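Local coordinates for protein SusD homolog (PDB 3IHV) that probably binds glycans at the outer-membrane surface and helps pass them on for uptake, as other SusD-family proteins do, at residues 277-282 with 386-392; 367-371 with 462-466; 281-287 with 296-302. The contacts are given in a common frame with arbitrary orientation. Residues are numbered along the deposited sequence.

Contact 1: residues 277-282 with 386-392; sequences VGRIGK and DKSNVNW. With NA (sodium ion), chain F; EDO (1,2-ethanediol), chain L.
Three hydrogen bonds join the loops 277-282 and 386-392. G278 and S388 form a single antiparallel bridge, a hydrogen-bonded pair: S388 N to G278 O is 2.7 Å and G278 N to S388 O 3.2 Å, with CA atoms 5.5 Å apart. S388, chi1 p, gives its OG to I280 O (2.6 Å) and accepts from V390 N (3.1 Å), an ST turn with the sodium ligand N389 at its centre. That ion takes N389 O at 2.3 Å and N391 OD1 at 2.5 Å, three waters, and F265. K282 NZ reaches K387 O through water 1 but bonds directly to S297 and N384; R279 pairs with D34, while K387 CE lies over one face of the R279 guanidinium. Packing follows: I280 (m, m) points toward segment 386-392, with I280 CG2 3.5 Å from V390 CG1 and I280 CD1 3.6 Å from W392 CE3. Helix 40-44 touches I280 and W392, helix 373-376 meets K282, S388 and V390, and W392 opens strand 392-396, paired with strand 259-263.

Contact 2: residues 367-371 with 462-466; sequences TPAKW and ELSFE
A type II beta turn, L463 to E466, at the C-terminal end of the helix that begins at residue 448, faces the end of strand 367-368, an edge strand of a three-stranded antiparallel sheet. Its backbone closes with E466 N to L463 O at 3.0 Å, and the nearest CA pair across the contact is P368 with F465, 6.7 Å. The extended side chain of K370 (m, t, t, t) points toward the turn and brings its ammonium among the backbone carbonyls. E462 itself turns away, its carboxylate held by R320, R396 and R429, although E462 O lies 3.5 Å from K370 NZ. L463 also points away; its side chain touches D399 of helix 397-412. At S464 the lysine makes its first direct bond, K370 NZ to S464 O at 2.8 Å; water 5 adds a second path, 2.9 Å from K370 NZ and 2.6 Å from S464 OG. F465 occupies the third position of the turn with positive phi (74/-4), as a type II turn requires, and points toward the strand. P368 CG stands over one face of its ring, a CH-pi contact 4.2 Å from the centroid and 27° off the normal, while P368 CB is 3.6 Å from F465 CD2. W371 CZ3 packs on F465 CB at 3.8 Å. E466 (m, t) completes the turn: its CG lies at the edge of the W371 ring, 3.9 Å from CH2, and its carboxylate, also paired with R396, forms a buried salt bridge in which K370 NZ is 2.7 Å from E466 OE2.

Contact 3: residues 281-287 with 296-302; sequences GKWNGVK and GSCAANV
Backbone amides and lysine ammoniums satisfy the carbonyls of K282, W283, S297 and A299 across this contact. K282 to G285 forms a type I beta turn, closed by a weak bond from G285 N to K282 O (3.2 Å). The turn also receives the second segment: A300 N to K282 O is 3.0 Å, N301 N to W283 O 2.8 Å, and V302 N to W283 O a weak 3.5 Å. A300 is left-handed (55/55). K282 (m, m, m, t) donates NZ to S297 O at 2.8 Å and to N384 O, and reaches G296 O through water 6. K287 NZ bonds A299 O at 2.9 Å; water 8 donates to C298 O. Water 7 sits 2.8 Å from both G285 O and V302 O. N284 OD1 takes G281 N at 2.8 Å. N301 CB packs 3.6 Å from the centroid of the W283 six-membered ring, 3° off the normal. W283 and V302 touch helix 40-44, V286 strand 325-330. The chemistry implies a loop-to-loop junction in which every cross-segment hydrogen bond is accepted by a main-chain carbonyl, with ordered waters serving further carbonyls.

How the contacts relate
All three contacts lie in the C-terminal half of this SusD-family protein, in a region where loops pack beside short strands. Contacts 1 and 3 are closest, about 9 Å between centres, and share G281 and K282; contact 3 closes within the span between the two segments of contact 1. The centre of contact 2 lies about 14 Å from that of contact 1 and about 12 Å from that of contact 3. In sequence its segments alternate with those of contact 1, whereas it opens after contact 3 has closed. W371 links the group: W371 CB is 3.5 Å from G281 CA, and W371 CE3 3.4 Å from N284 ND2. The loop before strand 302-304 thus packs against the strands 392-396 and 367-368.

Contact 1: residues 277-282 with 386-392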
loop_
_atom_site.group_PDB
_atom_site.type_symbol
_atom_site.label_atom_id
_atom_site.label_comp_id
_atom_site.label_asym_id
_atom_site.label_seq_id
_atom_site.Cartn_x
_atom_site.Cartn_y
_atom_site.Cartn_z
ATOM N N VAL A 277 -9.411 -11.265 8.842
ATOM C CA VAL A 277 -10.243 -10.646 7.804
ATOM C C VAL A 277 -9.895 -9.157 7.833
ATOM O O VAL A 277 -9.412 -8.642 8.860
ATOM C CB VAL A 277 -11.722 -10.883 8.050
ATOM C CG1 VAL A 277 -12.028 -12.372 7.903
ATOM C CG2 VAL A 277 -12.191 -10.349 9.427
ATOM N N GLY A 278 -10.131 -8.473 6.724
ATOM C CA GLY A 278 -9.860 -7.071 6.647
ATOM C C GLY A 278 -11.048 -6.293 6.137
ATOM O O GLY A 278 -12.149 -6.817 5.972
ATOM N N ARG A 279 -10.803 -5.024 5.866
ATOM C CA ARG A 279 -11.843 -4.117 5.388
ATOM C C ARG A 279 -11.739 -3.813 3.896
ATOM O O ARG A 279 -12.390 -2.902 3.398
ATOM C CB ARG A 279 -11.770 -2.825 6.194
ATOM C CG ARG A 279 -11.972 -3.032 7.700
ATOM C CD ARG A 279 -12.077 -1.716 8.378
ATOM N NE ARG A 279 -11.955 -1.798 9.834
ATOM C CZ ARG A 279 -12.955 -1.693 10.698
ATOM N NH1 ARG A 279 -14.198 -1.498 10.287
ATOM N NH2 ARG A 279 -12.709 -1.770 12.007
ATOM N N ILE A 280 -10.936 -4.587 3.175
ATOM C CA ILE A 280 -10.681 -4.321 1.752
ATOM C C ILE A 280 -11.935 -4.694 0.964
ATOM O O ILE A 280 -12.558 -5.747 1.207
ATOM C CB ILE A 280 -9.442 -5.063 1.216
ATOM C CG1 ILE A 280 -8.214 -4.988 2.171
ATOM C CG2 ILE A 280 -9.122 -4.573 -0.197
ATOM C CD1 ILE A 280 -7.763 -3.587 2.637
ATOM N N GLY A 281 -12.362 -3.816 0.068
ATOM C CA GLY A 281 -13.640 -3.985 -0.632
ATOM C C GLY A 281 -14.853 -3.587 0.221
ATOM O O GLY A 281 -15.992 -3.633 -0.244
ATOM N N LYS A 282 -14.618 -3.182 1.475
ATOM C CA LYS A 282 -15.691 -2.769 2.361
ATOM C C LYS A 282 -15.593 -1.266 2.546
ATOM O O LYS A 282 -16.338 -0.514 1.926
ATOM C CB LYS A 282 -15.605 -3.536 3.701
ATOM C CG LYS A 282 -15.545 -5.080 3.519
ATOM C CD LYS A 282 -16.709 -5.640 2.741
ATOM C CE LYS A 282 -17.989 -5.665 3.534
ATOM N NZ LYS A 282 -19.243 -6.399 2.984
ATOM N N ASP A 386 -18.731 -5.022 7.420
ATOM C CA ASP A 386 -17.470 -4.337 7.638
ATOM C C ASP A 386 -16.210 -5.054 7.181
ATOM O O ASP A 386 -15.219 -4.395 6.881
ATOM C CB ASP A 386 -17.312 -4.074 9.134
ATOM C CG ASP A 386 -18.404 -3.190 9.671
ATOM O OD1 ASP A 386 -18.490 -2.026 9.237
ATOM O OD2 ASP A 386 -19.195 -3.677 10.487
ATOM N N LYS A 387 -16.243 -6.384 7.157
ATOM C CA LYS A 387 -15.037 -7.158 6.885
ATOM C C LYS A 387 -15.219 -8.075 5.686
ATOM O O LYS A 387 -16.346 -8.409 5.313
ATOM C CB LYS A 387 -14.644 -8.008 8.099
ATOM C CG LYS A 387 -14.487 -7.310 9.468
ATOM C CD LYS A 387 -13.519 -6.166 9.420
ATOM C CE LYS A 387 -12.928 -5.851 10.812
ATOM N NZ LYS A 387 -13.905 -5.988 11.927
ATOM N N SER A 388 -14.098 -8.559 5.160
ATOM C CA SER A 388 -14.121 -9.405 3.987
ATOM C C SER A 388 -12.891 -10.297 3.944
ATOM O O SER A 388 -11.984 -10.139 4.738
ATOM C CB SER A 388 -14.105 -8.542 2.711
ATOM O OG SER A 388 -12.803 -7.981 2.498
ATOM N N ASN A 389 -12.882 -11.208 2.959
ATOM C CA ASN A 389 -11.708 -12.013 2.629
ATOM C C ASN A 389 -10.938 -11.430 1.434
ATOM O O ASN A 389 -10.106 -12.114 0.851
ATOM C CB ASN A 389 -12.158 -13.442 2.337
ATOM C CG ASN A 389 -12.700 -14.095 3.548
ATOM O OD1 ASN A 389 -12.188 -13.873 4.650
ATOM N ND2 ASN A 389 -13.741 -14.895 3.377
ATOM N N VAL A 390 -11.155 -10.173 1.070
ATOM C CA VAL A 390 -10.434 -9.547 -0.027
ATOM C C VAL A 390 -8.980 -9.233 0.374
ATOM O O VAL A 390 -8.714 -8.722 1.465
ATOM C CB VAL A 390 -11.135 -8.263 -0.543
ATOM C CG1 VAL A 390 -10.312 -7.567 -1.649
ATOM C CG2 VAL A 390 -12.565 -8.593 -1.030
ATOM N N ASN A 391 -8.040 -9.539 -0.515
ATOM C CA ASN A 391 -6.625 -9.337 -0.217
ATOM C C ASN A 391 -6.120 -7.936 -0.517
ATOM O O ASN A 391 -6.867 -7.123 -1.050
ATOM C CB ASN A 391 -5.788 -10.398 -0.928
ATOM C CG ASN A 391 -6.097 -11.777 -0.447
ATOM O OD1 ASN A 391 -6.729 -11.966 0.601
ATOM N ND2 ASN A 391 -5.684 -12.796 -1.232
ATOM N N TRP A 392 -4.877 -7.675 -0.127
ATOM C CA TRP A 392 -4.265 -6.347 -0.284
ATOM C C TRP A 392 -2.903 -6.356 -0.964
ATOM O O TRP A 392 -1.918 -6.879 -0.418
ATOM C CB TRP A 392 -4.139 -5.616 1.069
ATOM C CG TRP A 392 -3.687 -4.214 0.858
ATOM C CD1 TRP A 392 -2.480 -3.671 1.181
ATOM C CD2 TRP A 392 -4.456 -3.167 0.279
ATOM N NE1 TRP A 392 -2.432 -2.354 0.793
ATOM C CE2 TRP A 392 -3.627 -2.008 0.233
ATOM C CE3 TRP A 392 -5.729 -3.115 -0.289
ATOM C CZ2 TRP A 392 -4.062 -0.799 -0.290
ATOM C CZ3 TRP A 392 -6.177 -1.915 -0.797
ATOM C CH2 TRP A 392 -5.343 -0.765 -0.798
HETATM NA NA NA F . -8.463 -13.720 0.723
HETATM C C1 EDO L . -15.697 -11.611 -0.010
HETATM O O1 EDO L . -14.505 -11.375 0.730
HETATM C C2 EDO L . -16.894 -11.062 0.735
HETATM O O2 EDO L . -16.588 -10.961 2.126
HETATM O O HOH W 1 -17.818 -8.996 3.096
HETATM O O HOH W 2 -6.528 -15.085 0.394
HETATM O O HOH W 3 -9.284 -12.779 -1.804
HETATM O O HOH W 4 -9.940 -15.420 0.143
#

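Contact 2: residues 367-371 with 462-466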
loop_
_atom_site.group_PDB
_atom_site.type_symbol
_atom_site.label_atom_id
_atom_site.label_comp_id
_atom_site.label_asym_id
_atom_site.label_seq_id
_atom_site.Cartn_x
_atom_site.Cartn_y
_atom_site.Cartn_z
ATOM N N THR A 367 -16.192 5.837 -6.278
ATOM C CA THR A 367 -15.304 5.071 -5.409
ATOM C C THR A 367 -14.277 4.319 -6.257
ATOM O O THR A 367 -14.356 4.306 -7.490
ATOM C CB THR A 367 -16.098 4.013 -4.606
ATOM O OG1 THR A 367 -16.710 3.063 -5.526
ATOM C CG2 THR A 367 -17.185 4.679 -3.761
ATOM N N PRO A 368 -13.306 3.689 -5.598
ATOM C CA PRO A 368 -12.506 2.754 -6.387
ATOM C C PRO A 368 -13.411 1.600 -6.846
ATOM O O PRO A 368 -14.445 1.324 -6.216
ATOM C CB PRO A 368 -11.470 2.237 -5.359
ATOM C CG PRO A 368 -11.523 3.211 -4.190
ATOM C CD PRO A 368 -12.861 3.793 -4.201
ATOM N N ALA A 369 -13.034 0.933 -7.942
ATOM C CA ALA A 369 -13.745 -0.247 -8.437
ATOM C C ALA A 369 -12.866 -1.495 -8.360
ATOM O O ALA A 369 -13.306 -2.589 -8.673
ATOM C CB ALA A 369 -14.204 -0.038 -9.868
ATOM N N LYS A 370 -11.613 -1.337 -7.936
ATOM C CA LYS A 370 -10.666 -2.457 -7.857
ATOM C C LYS A 370 -11.117 -3.566 -6.913
ATOM O O LYS A 370 -10.775 -4.727 -7.120
ATOM C CB LYS A 370 -9.310 -1.945 -7.420
ATOM C CG LYS A 370 -8.671 -1.084 -8.484
ATOM C CD LYS A 370 -7.311 -0.539 -8.091
ATOM C CE LYS A 370 -6.602 0.052 -9.320
ATOM N NZ LYS A 370 -5.234 0.676 -9.100
ATOM N N TRP A 371 -11.827 -3.181 -5.857
ATOM C CA TRP A 371 -12.286 -4.131 -4.843
ATOM C C TRP A 371 -13.818 -4.238 -4.805
ATOM O O TRP A 371 -14.431 -4.344 -3.746
ATOM C CB TRP A 371 -11.623 -3.855 -3.474
ATOM C CG TRP A 371 -10.131 -3.759 -3.639
ATOM C CD1 TRP A 371 -9.253 -4.803 -3.729
ATOM C CD2 TRP A 371 -9.355 -2.561 -3.862
ATOM N NE1 TRP A 371 -7.978 -4.332 -3.988
ATOM C CE2 TRP A 371 -8.009 -2.966 -4.029
ATOM C CE3 TRP A 371 -9.650 -1.193 -3.835
ATOM C CZ2 TRP A 371 -6.970 -2.056 -4.251
ATOM C CZ3 TRP A 371 -8.616 -0.276 -4.061
ATOM C CH2 TRP A 371 -7.283 -0.723 -4.242
ATOM N N GLU A 462 -1.616 3.691 -12.827
ATOM C CA GLU A 462 -1.359 2.282 -12.607
ATOM C C GLU A 462 -1.794 1.782 -11.238
ATOM O O GLU A 462 -2.350 0.669 -11.109
ATOM C CB GLU A 462 0.138 1.986 -12.792
ATOM C CG GLU A 462 0.492 0.508 -12.594
ATOM C CD GLU A 462 -0.227 -0.453 -13.542
ATOM O OE1 GLU A 462 -0.703 -0.031 -14.654
ATOM O OE2 GLU A 462 -0.371 -1.644 -13.152
ATOM N N LEU A 463 -1.541 2.597 -10.221
ATOM C CA LEU A 463 -1.645 2.174 -8.826
ATOM C C LEU A 463 -2.717 2.880 -7.984
ATOM O O LEU A 463 -2.708 2.762 -6.765
ATOM C CB LEU A 463 -0.272 2.422 -8.175
ATOM C CG LEU A 463 0.926 1.768 -8.848
ATOM C CD1 LEU A 463 2.233 2.398 -8.303
ATOM C CD2 LEU A 463 0.919 0.297 -8.614
ATOM N N SER A 464 -3.634 3.604 -8.626
ATOM C CA SER A 464 -4.623 4.386 -7.915
ATOM C C SER A 464 -5.286 3.597 -6.816
ATOM O O SER A 464 -5.602 2.444 -7.022
ATOM C CB SER A 464 -5.705 4.925 -8.875
ATOM O OG SER A 464 -6.425 3.898 -9.540
ATOM N N PHE A 465 -5.418 4.229 -5.624
ATOM C CA PHE A 465 -6.159 3.674 -4.488
ATOM C C PHE A 465 -5.446 2.512 -3.767
ATOM O O PHE A 465 -5.943 2.044 -2.742
ATOM C CB PHE A 465 -7.594 3.299 -4.878
ATOM C CG PHE A 465 -8.219 4.292 -5.797
ATOM C CD1 PHE A 465 -8.286 5.641 -5.438
ATOM C CD2 PHE A 465 -8.702 3.903 -7.048
ATOM C CE1 PHE A 465 -8.821 6.569 -6.319
ATOM C CE2 PHE A 465 -9.223 4.845 -7.919
ATOM C CZ PHE A 465 -9.265 6.179 -7.560
ATOM N N GLU A 466 -4.295 2.065 -4.279
ATOM C CA GLU A 466 -3.551 0.942 -3.680
ATOM C C GLU A 466 -2.576 1.379 -2.543
ATOM O O GLU A 466 -1.745 0.593 -2.090
ATOM C CB GLU A 466 -2.790 0.180 -4.755
ATOM C CG GLU A 466 -3.681 -0.500 -5.768
ATOM C CD GLU A 466 -2.908 -1.133 -6.901
ATOM O OE1 GLU A 466 -1.992 -1.965 -6.658
ATOM O OE2 GLU A 466 -3.226 -0.802 -8.065
HETATM O O HOH W 5 -5.245 2.438 -11.388
#

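Contact 3: residues 281-287 with 296-302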
loop_
_atom_site.group_PDB
_atom_site.type_symbol
_atom_site.label_atom_id
_atom_site.label_comp_id
_atom_site.label_asym_id
_atom_site.label_seq_id
_atom_site.Cartn_x
_atom_site.Cartn_y
_atom_site.Cartn_z
ATOM N N GLY A 281 -12.362 -3.816 0.068
ATOM C CA GLY A 281 -13.640 -3.985 -0.632
ATOM C C GLY A 281 -14.853 -3.587 0.221
ATOM O O GLY A 281 -15.992 -3.633 -0.244
ATOM N N LYS A 282 -14.618 -3.182 1.475
ATOM C CA LYS A 282 -15.691 -2.769 2.361
ATOM C C LYS A 282 -15.593 -1.266 2.546
ATOM O O LYS A 282 -16.338 -0.514 1.926
ATOM C CB LYS A 282 -15.605 -3.536 3.701
ATOM C CG LYS A 282 -15.545 -5.080 3.519
ATOM C CD LYS A 282 -16.709 -5.640 2.741
ATOM C CE LYS A 282 -17.989 -5.665 3.534
ATOM N NZ LYS A 282 -19.243 -6.399 2.984
ATOM N N TRP A 283 -14.615 -0.816 3.327
ATOM C CA TRP A 283 -14.445 0.595 3.580
ATOM C C TRP A 283 -13.994 1.338 2.312
ATOM O O TRP A 283 -14.325 2.513 2.101
ATOM C CB TRP A 283 -13.410 0.780 4.693
ATOM C CG TRP A 283 -13.637 1.969 5.569
ATOM C CD1 TRP A 283 -14.331 1.979 6.739
ATOM C CD2 TRP A 283 -13.129 3.305 5.392
ATOM N NE1 TRP A 283 -14.298 3.228 7.301
ATOM C CE2 TRP A 283 -13.554 4.059 6.502
ATOM C CE3 TRP A 283 -12.362 3.928 4.414
ATOM C CZ2 TRP A 283 -13.253 5.414 6.642
ATOM C CZ3 TRP A 283 -12.060 5.254 4.566
ATOM C CH2 TRP A 283 -12.495 5.980 5.682
ATOM N N ASN A 284 -13.262 0.640 1.450
ATOM C CA ASN A 284 -12.820 1.226 0.185
ATOM C C ASN A 284 -13.458 0.501 -0.995
ATOM O O ASN A 284 -12.904 0.453 -2.091
ATOM C CB ASN A 284 -11.306 1.209 0.078
ATOM C CG ASN A 284 -10.746 -0.192 -0.066
ATOM O OD1 ASN A 284 -11.443 -1.192 0.256
ATOM N ND2 ASN A 284 -9.513 -0.289 -0.521
ATOM N N GLY A 285 -14.619 -0.080 -0.764
ATOM C CA GLY A 285 -15.305 -0.799 -1.812
ATOM C C GLY A 285 -16.180 0.076 -2.689
ATOM O O GLY A 285 -16.116 1.312 -2.645
ATOM N N VAL A 286 -17.041 -0.599 -3.448
ATOM C CA VAL A 286 -18.080 0.053 -4.218
ATOM C C VAL A 286 -19.249 0.136 -3.262
ATOM O O VAL A 286 -19.517 -0.833 -2.546
ATOM C CB VAL A 286 -18.441 -0.766 -5.470
ATOM C CG1 VAL A 286 -19.697 -0.198 -6.126
ATOM C CG2 VAL A 286 -17.262 -0.744 -6.441
ATOM N N LYS A 287 -19.942 1.274 -3.220
ATOM C CA LYS A 287 -21.091 1.432 -2.333
ATOM C C LYS A 287 -22.122 0.360 -2.660
ATOM O O LYS A 287 -22.571 0.257 -3.793
ATOM C CB LYS A 287 -21.663 2.849 -2.475
ATOM C CG LYS A 287 -22.729 3.226 -1.481
ATOM C CD LYS A 287 -22.205 3.296 -0.067
ATOM C CE LYS A 287 -23.016 4.206 0.854
ATOM N NZ LYS A 287 -22.315 4.349 2.195
ATOM N N GLY A 296 -23.614 -8.553 2.511
ATOM C CA GLY A 296 -23.346 -7.554 3.517
ATOM C C GLY A 296 -23.203 -6.228 2.782
ATOM O O GLY A 296 -22.958 -6.214 1.585
ATOM N N SER A 297 -23.401 -5.126 3.491
ATOM C CA SER A 297 -23.188 -3.807 2.872
ATOM C C SER A 297 -21.700 -3.467 2.775
ATOM O O SER A 297 -20.866 -4.123 3.408
ATOM C CB SER A 297 -23.951 -2.738 3.669
ATOM O OG SER A 297 -23.506 -2.726 5.011
ATOM N N CYS A 298 -21.362 -2.480 1.934
ATOM C CA CYS A 298 -19.994 -1.940 1.843
ATOM C C CYS A 298 -20.121 -0.443 2.028
ATOM O O CYS A 298 -20.826 0.190 1.254
ATOM C CB CYS A 298 -19.321 -2.222 0.508
ATOM S SG CYS A 298 -19.135 -3.993 0.162
ATOM N N ALA A 299 -19.435 0.100 3.034
ATOM C CA ALA A 299 -19.547 1.531 3.401
ATOM C C ALA A 299 -18.998 2.431 2.296
ATOM O O ALA A 299 -19.547 3.512 2.019
ATOM C CB ALA A 299 -18.837 1.816 4.764
ATOM N N ALA A 300 -17.897 2.002 1.684
ATOM C CA ALA A 300 -17.351 2.713 0.511
ATOM C C ALA A 300 -17.080 4.183 0.779
ATOM O O ALA A 300 -17.607 5.054 0.103
ATOM C CB ALA A 300 -18.302 2.542 -0.716
ATOM N N ASN A 301 -16.298 4.426 1.807
ATOM C CA ASN A 301 -15.958 5.762 2.251
ATOM C C ASN A 301 -14.764 6.404 1.540
ATOM O O ASN A 301 -14.441 7.594 1.793
ATOM C CB ASN A 301 -15.727 5.751 3.779
ATOM C CG ASN A 301 -16.978 5.455 4.536
ATOM O OD1 ASN A 301 -18.036 5.948 4.177
ATOM N ND2 ASN A 301 -16.859 4.708 5.628
ATOM N N VAL A 302 -14.089 5.653 0.668
ATOM C CA VAL A 302 -12.989 6.209 -0.111
ATOM C C VAL A 302 -13.621 6.743 -1.399
ATOM O O VAL A 302 -14.213 5.984 -2.183
ATOM C CB VAL A 302 -11.909 5.157 -0.467
ATOM C CG1 VAL A 302 -10.895 5.794 -1.462
ATOM C CG2 VAL A 302 -11.232 4.632 0.851
HETATM O O HOH W 6 -20.555 -7.137 0.482
HETATM O O HOH W 7 -14.825 3.397 -1.227
HETATM O O HOH W 8 -23.076 1.232 2.618
#